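Local coordinates for extracellular solute-binding protein family 5 (Brucella melitensis, PDB 4ONY), which probably binds peptides or related solutes in the periplasm and delivers them to an ABC transporter for import, at residues A[15-18]-A[24-27]; A[17-22]-A[106-111]. All blocks are in the same frame, centred on the assembly; numbering follows the deposited sequence.

How the contacts relate
Both contacts use the N-terminal region around strand 18-20 and share Tyr17 and Ala18; the centres of contacts 1 and 2 lie about 8 Å apart. Contact 1 (15-18 with 24-27) is a local, surface meeting of the loops before and after the strand, held by one tyrosine-to-carbonyl hydrogen bond and a small apolar cluster. Contact 2 (17-22 with 106-111) is more buried and joins parts of the chain far apart in sequence, with methyl groups doing all the touching from the side of strand 97-108. Ala18 serves both, its CB facing Val25 and its carbonyl facing Val106. The two contacts meet where Asp16 O accepts a probable hydrogen bond from Val106 N.

Contact 1 (A[15-18]-A[24-27]); sequences PDYA and DVAL
Tyr17 OH donates a short hydrogen bond to Leu27 O, 2.6 Å away, and this is the polar link between segments 15-18 and 24-27. The hydroxyl lies in the carbonyl plane on a lone pair, with a C=O...O angle of 142°. Leu27 O in turn lies at the edge of the Tyr17 ring, in its plane, and Tyr17 CE2 also approaches it, at 3.3 Å. Next to this bond Val25 packs its two methyls against the 15-18 segment. A Val25 chi1 of 177° sets CG1 beside the carbonyl carbon, from where it reaches 3.7 Å from Tyr17 OH and 3.9 Å from Ala18 CB, coming to the Tyr17 ring obliquely. The other branch, CG2, turns to the pyrrolidine ring of Pro15 and meets its CG more loosely at 4.3 Å. Tyr99 of strand 97-108 lies against Tyr17, Ala18 and Val25, and its hydroxyl is hydrogen-bonded to Leu27 N, so both backbone polar groups of Leu27 are held by tyrosines. The loops before and after strand 18-20, which pairs antiparallel with strand 97-108, are thus tied together over Tyr99 at the surface of this family 5 solute-binding fold.

Contact 2 (A[17-22]-A[106-111]); sequences YALSMH and VAIDPE
Leu19 and Ile108 meet through their outermost methyls, and the path of the leucine explains how. From CB, 6.0 Å from Ile108 CD1, the side chain runs out toward the 106-111 segment, a chi1 of 178° swinging CG over to that side. Leu19 CG is still 4.8 Å from Ile108 CD1, and of the two branches CD2 comes only to 4.6 Å from that methyl. The other branch makes the contact: Leu19 CD1 lies 3.8 Å from Ile108 CD1. The isoleucine arrives with an extended CG1-CD1 arm; the two side chains cross at about a right angle, and their contact is a single methyl-methyl touch. Val106 works differently, packing on backbone instead of on a side chain. Its CG1 stands 3.6 Å from Ala18 O, in van der Waals contact, and 4.1 Å from Ala18 N, covering the peptide backbone at the start of strand 18-20. The CB atoms of Tyr17 and Ala18 point away from this side, leaving Leu19 as the strand's side-chain partner here. Strand 18-20 is paired antiparallel with the early part of strand 97-108, through backbone bonds of Leu19 with Leu98 and of Met21 with Phe96, while the late part of the same broken strand supplies Val106 and Ile108. The contact is made within the curled antiparallel sheet, with helix 181-187 packed against Leu19 (through Met183 and Ala186) and Ile108 (through Pro182), and Val115 and Phe117 of strand 114-119 against Val106.

Contact 1 (A[15-18]-A[24-27])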
ATOM      1  N   PRO A  15      22.378  15.243   4.919  1.00 24.65           N
ATOM      2  CA  PRO A  15      23.357  14.216   4.514  1.00 23.40           C
ATOM      3  C   PRO A  15      23.509  14.200   2.999  1.00 22.23           C
ATOM      4  O   PRO A  15      22.569  14.586   2.288  1.00 21.34           O
ATOM      5  CB  PRO A  15      22.742  12.930   5.039  1.00 23.59           C
ATOM      6  CG  PRO A  15      21.254  13.196   5.066  1.00 23.66           C
ATOM      7  CD  PRO A  15      21.097  14.659   5.359  1.00 24.71           C
ATOM      8  N   ASP A  16      24.676  13.767   2.507  1.00 20.68           N
ATOM      9  CA  ASP A  16      24.891  13.695   1.066  1.00 19.93           C
ATOM     10  C   ASP A  16      24.606  12.303   0.470  1.00 18.00           C
ATOM     11  O   ASP A  16      24.738  12.120  -0.732  1.00 18.25           O
ATOM     12  CB  ASP A  16      26.302  14.196   0.686  1.00 20.63           C
ATOM     13  CG  ASP A  16      27.405  13.221   1.102  1.00 21.57           C
ATOM     14  OD1 ASP A  16      27.098  12.169   1.676  1.00 20.86           O
ATOM     15  OD2 ASP A  16      28.586  13.519   0.861  1.00 23.47           O
ATOM     16  N   TYR A  17      24.260  11.343   1.302  1.00 16.31           N
ATOM     17  CA  TYR A  17      24.171   9.944   0.931  1.00 15.64           C
ATOM     18  C   TYR A  17      22.745   9.408   1.164  1.00 15.76           C
ATOM     19  O   TYR A  17      22.476   8.194   0.992  1.00 16.37           O
ATOM     20  CB  TYR A  17      25.138   9.111   1.786  1.00 15.51           C
ATOM     21  CG  TYR A  17      24.778   9.100   3.276  1.00 14.72           C
ATOM     22  CD1 TYR A  17      25.183  10.135   4.138  1.00 14.86           C
ATOM     23  CD2 TYR A  17      24.050   8.072   3.809  1.00 14.06           C
ATOM     24  CE1 TYR A  17      24.852  10.119   5.507  1.00 14.63           C
ATOM     25  CE2 TYR A  17      23.708   8.055   5.151  1.00 14.00           C
ATOM     26  CZ  TYR A  17      24.097   9.075   6.013  1.00 14.09           C
ATOM     27  OH  TYR A  17      23.714   9.013   7.356  1.00 13.40           O
ATOM     28  N   ALA A  18      21.841  10.279   1.569  1.00 15.48           N
ATOM     29  CA  ALA A  18      20.484   9.851   1.889  1.00 15.42           C
ATOM     30  C   ALA A  18      19.526  11.005   1.767  1.00 15.31           C
ATOM     31  O   ALA A  18      19.923  12.163   1.876  1.00 16.98           O
ATOM     32  CB  ALA A  18      20.413   9.301   3.306  1.00 15.12           C
ATOM     33  N   ASP A  24      14.491  11.944   9.202  1.00 16.12           N
ATOM     34  CA  ASP A  24      14.994  10.796   9.988  1.00 15.82           C
ATOM     35  C   ASP A  24      15.782   9.809   9.085  1.00 15.34           C
ATOM     36  O   ASP A  24      15.223   9.208   8.175  1.00 15.12           O
ATOM     37  CB  ASP A  24      13.829  10.076  10.692  1.00 15.72           C
ATOM     38  CG  ASP A  24      12.707   9.661   9.715  1.00 15.52           C
ATOM     39  OD1 ASP A  24      12.218  10.531   8.961  1.00 14.68           O
ATOM     40  OD2 ASP A  24      12.322   8.456   9.703  1.00 15.31           O
ATOM     41  N   VAL A  25      17.077   9.662   9.342  1.00 15.39           N
ATOM     42  CA  VAL A  25      17.959   8.785   8.570  1.00 14.85           C
ATOM     43  C   VAL A  25      18.592   7.796   9.523  1.00 14.73           C
ATOM     44  O   VAL A  25      19.450   8.138  10.315  1.00 14.69           O
ATOM     45  CB  VAL A  25      19.028   9.600   7.843  1.00 15.66           C
ATOM     46  CG1 VAL A  25      20.021   8.683   7.089  1.00 15.78           C
ATOM     47  CG2 VAL A  25      18.358  10.545   6.830  1.00 15.61           C
ATOM     48  N   ALA A  26      18.181   6.542   9.422  1.00 13.78           N
ATOM     49  CA  ALA A  26      18.633   5.525  10.341  1.00 13.61           C
ATOM     50  C   ALA A  26      20.101   5.123  10.147  1.00 13.77           C
ATOM     51  O   ALA A  26      20.760   4.771  11.105  1.00 13.29           O
ATOM     52  CB  ALA A  26      17.723   4.280  10.230  1.00 13.41           C
ATOM     53  N   LEU A  27      20.609   5.144   8.913  1.00 13.51           N
ATOM     54  CA  LEU A  27      21.951   4.588   8.659  1.00 13.54           C
ATOM     55  C   LEU A  27      22.968   5.692   8.595  1.00 13.44           C
ATOM     56  O   LEU A  27      22.710   6.708   7.995  1.00 13.78           O
ATOM     57  CB  LEU A  27      21.945   3.823   7.342  1.00 13.66           C
ATOM     58  CG  LEU A  27      20.935   2.682   7.190  1.00 13.79           C
ATOM     59  CD1 LEU A  27      21.074   1.966   5.829  1.00 14.41           C
ATOM     60  CD2 LEU A  27      21.098   1.673   8.318  1.00 14.21           C
TER

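Contact 2 (A[17-22]-A[106-111])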
ATOM      1  N   TYR A  17      24.260  11.343   1.302  1.00 16.31           N
ATOM      2  CA  TYR A  17      24.171   9.944   0.931  1.00 15.64           C
ATOM      3  C   TYR A  17      22.745   9.408   1.164  1.00 15.76           C
ATOM      4  O   TYR A  17      22.476   8.194   0.992  1.00 16.37           O
ATOM      5  CB  TYR A  17      25.138   9.111   1.786  1.00 15.51           C
ATOM      6  CG  TYR A  17      24.778   9.100   3.276  1.00 14.72           C
ATOM      7  CD1 TYR A  17      25.183  10.135   4.138  1.00 14.86           C
ATOM      8  CD2 TYR A  17      24.050   8.072   3.809  1.00 14.06           C
ATOM      9  CE1 TYR A  17      24.852  10.119   5.507  1.00 14.63           C
ATOM     10  CE2 TYR A  17      23.708   8.055   5.151  1.00 14.00           C
ATOM     11  CZ  TYR A  17      24.097   9.075   6.013  1.00 14.09           C
ATOM     12  OH  TYR A  17      23.714   9.013   7.356  1.00 13.40           O
ATOM     13  N   ALA A  18      21.841  10.279   1.569  1.00 15.48           N
ATOM     14  CA  ALA A  18      20.484   9.851   1.889  1.00 15.42           C
ATOM     15  C   ALA A  18      19.526  11.005   1.767  1.00 15.31           C
ATOM     16  O   ALA A  18      19.923  12.163   1.876  1.00 16.98           O
ATOM     17  CB  ALA A  18      20.413   9.301   3.306  1.00 15.12           C
ATOM     18  N   LEU A  19      18.276  10.685   1.542  1.00 15.10           N
ATOM     19  CA  LEU A  19      17.212  11.678   1.513  1.00 15.48           C
ATOM     20  C   LEU A  19      15.969  11.113   2.219  1.00 15.05           C
ATOM     21  O   LEU A  19      15.424  10.091   1.805  1.00 14.63           O
ATOM     22  CB  LEU A  19      16.947  12.075   0.078  1.00 16.55           C
ATOM     23  CG  LEU A  19      15.836  13.062  -0.177  1.00 17.56           C
ATOM     24  CD1 LEU A  19      16.121  14.367   0.544  1.00 18.74           C
ATOM     25  CD2 LEU A  19      15.709  13.250  -1.673  1.00 17.89           C
ATOM     26  N   SER A  20      15.564  11.757   3.312  1.00 14.75           N
ATOM     27  CA  SER A  20      14.439  11.304   4.113  1.00 15.07           C
ATOM     28  C   SER A  20      13.349  12.333   4.098  1.00 14.86           C
ATOM     29  O   SER A  20      13.603  13.539   4.253  1.00 15.06           O
ATOM     30  CB  SER A  20      14.864  11.051   5.563  1.00 15.16           C
ATOM     31  OG  SER A  20      13.739  10.738   6.348  1.00 14.93           O
ATOM     32  N   MET A  21      12.128  11.859   3.939  1.00 14.82           N
ATOM     33  CA  MET A  21      10.971  12.741   3.793  1.00 15.19           C
ATOM     34  C   MET A  21      10.870  13.702   4.982  1.00 15.39           C
ATOM     35  O   MET A  21      10.741  14.918   4.780  1.00 15.54           O
ATOM     36  CB  MET A  21       9.675  11.958   3.630  1.00 15.43           C
ATOM     37  CG  MET A  21       8.407  12.816   3.683  1.00 15.65           C
ATOM     38  SD  MET A  21       8.384  14.007   2.312  1.00 16.11           S
ATOM     39  CE  MET A  21       6.949  14.981   2.755  1.00 17.32           C
ATOM     40  N   HIS A  22      10.986  13.161   6.195  1.00 15.40           N
ATOM     41  CA  HIS A  22      10.914  13.944   7.428  1.00 15.71           C
ATOM     42  C   HIS A  22      12.239  14.079   8.197  1.00 16.42           C
ATOM     43  O   HIS A  22      12.246  14.470   9.371  1.00 18.03           O
ATOM     44  CB  HIS A  22       9.820  13.396   8.324  1.00 15.89           C
ATOM     45  CG  HIS A  22       8.447  13.573   7.741  1.00 16.10           C
ATOM     46  ND1 HIS A  22       7.670  12.507   7.368  1.00 15.80           N
ATOM     47  CD2 HIS A  22       7.751  14.686   7.386  1.00 16.51           C
ATOM     48  CE1 HIS A  22       6.543  12.939   6.840  1.00 15.77           C
ATOM     49  NE2 HIS A  22       6.563  14.256   6.834  1.00 16.61           N
ATOM     50  N   VAL A 106      23.706  13.395  -3.150  1.00 19.91           N
ATOM     51  CA  VAL A 106      22.564  14.252  -3.243  1.00 19.91           C
ATOM     52  C   VAL A 106      22.807  15.487  -2.403  1.00 20.86           C
ATOM     53  O   VAL A 106      23.386  15.407  -1.319  1.00 21.21           O
ATOM     54  CB  VAL A 106      21.275  13.529  -2.807  1.00 19.38           C
ATOM     55  CG1 VAL A 106      21.275  13.154  -1.334  1.00 19.33           C
ATOM     56  CG2 VAL A 106      20.069  14.384  -3.101  1.00 19.77           C
ATOM     57  N   ALA A 107      22.424  16.636  -2.930  1.00 21.31           N
ATOM     58  CA  ALA A 107      22.352  17.879  -2.151  1.00 22.91           C
ATOM     59  C   ALA A 107      20.975  18.480  -2.364  1.00 23.50           C
ATOM     60  O   ALA A 107      20.347  18.276  -3.409  1.00 23.04           O
ATOM     61  CB  ALA A 107      23.444  18.844  -2.588  1.00 23.60           C
ATOM     62  N   ILE A 108      20.455  19.158  -1.351  1.00 24.91           N
ATOM     63  CA  ILE A 108      19.076  19.621  -1.406  1.00 24.95           C
ATOM     64  C   ILE A 108      18.886  20.912  -0.600  1.00 26.45           C
ATOM     65  O   ILE A 108      19.510  21.097   0.431  1.00 27.11           O
ATOM     66  CB  ILE A 108      18.098  18.528  -0.925  1.00 24.67           C
ATOM     67  CG1 ILE A 108      16.648  18.917  -1.253  1.00 24.42           C
ATOM     68  CG2 ILE A 108      18.244  18.248   0.567  1.00 24.47           C
ATOM     69  CD1 ILE A 108      15.663  17.774  -1.078  1.00 23.53           C
ATOM     70  N   ASP A 109      18.029  21.786  -1.094  1.00 26.07           N
ATOM     71  CA  ASP A 109      17.617  23.014  -0.415  1.00 27.64           C
ATOM     72  C   ASP A 109      16.853  22.683   0.869  1.00 27.27           C
ATOM     73  O   ASP A 109      15.942  21.866   0.838  1.00 26.44           O
ATOM     74  CB  ASP A 109      16.700  23.773  -1.390  1.00 28.69           C
ATOM     75  CG  ASP A 109      16.265  25.119  -0.865  1.00 30.32           C
ATOM     76  OD1 ASP A 109      17.104  25.865  -0.327  1.00 34.09           O
ATOM     77  OD2 ASP A 109      15.056  25.407  -0.916  1.00 30.82           O
ATOM     78  N   PRO A 110      17.182  23.327   1.993  1.00 28.26           N
ATOM     79  CA  PRO A 110      16.339  23.138   3.208  1.00 28.47           C
ATOM     80  C   PRO A 110      14.848  23.337   2.946  1.00 26.88           C
ATOM     81  O   PRO A 110      14.037  22.610   3.460  1.00 26.60           O
ATOM     82  CB  PRO A 110      16.867  24.222   4.180  1.00 28.96           C
ATOM     83  CG  PRO A 110      18.264  24.491   3.727  1.00 29.37           C
ATOM     84  CD  PRO A 110      18.282  24.283   2.239  1.00 29.72           C
ATOM     85  N   GLU A 111      14.504  24.332   2.127  1.00 28.21           N
ATOM     86  CA  GLU A 111      13.108  24.593   1.770  1.00 27.47           C
ATOM     87  C   GLU A 111      12.642  23.768   0.576  1.00 25.91           C
ATOM     88  O   GLU A 111      11.548  23.963   0.103  1.00 25.50           O
ATOM     89  CB  GLU A 111      12.885  26.093   1.540  1.00 29.48           C
ATOM     90  CG  GLU A 111      12.923  26.931   2.834  1.00 31.02           C
ATOM     91  CD  GLU A 111      11.916  26.449   3.888  1.00 32.27           C
ATOM     92  OE1 GLU A 111      10.700  26.420   3.629  1.00 32.44           O
ATOM     93  OE2 GLU A 111      12.333  26.061   4.991  1.00 33.44           O
TER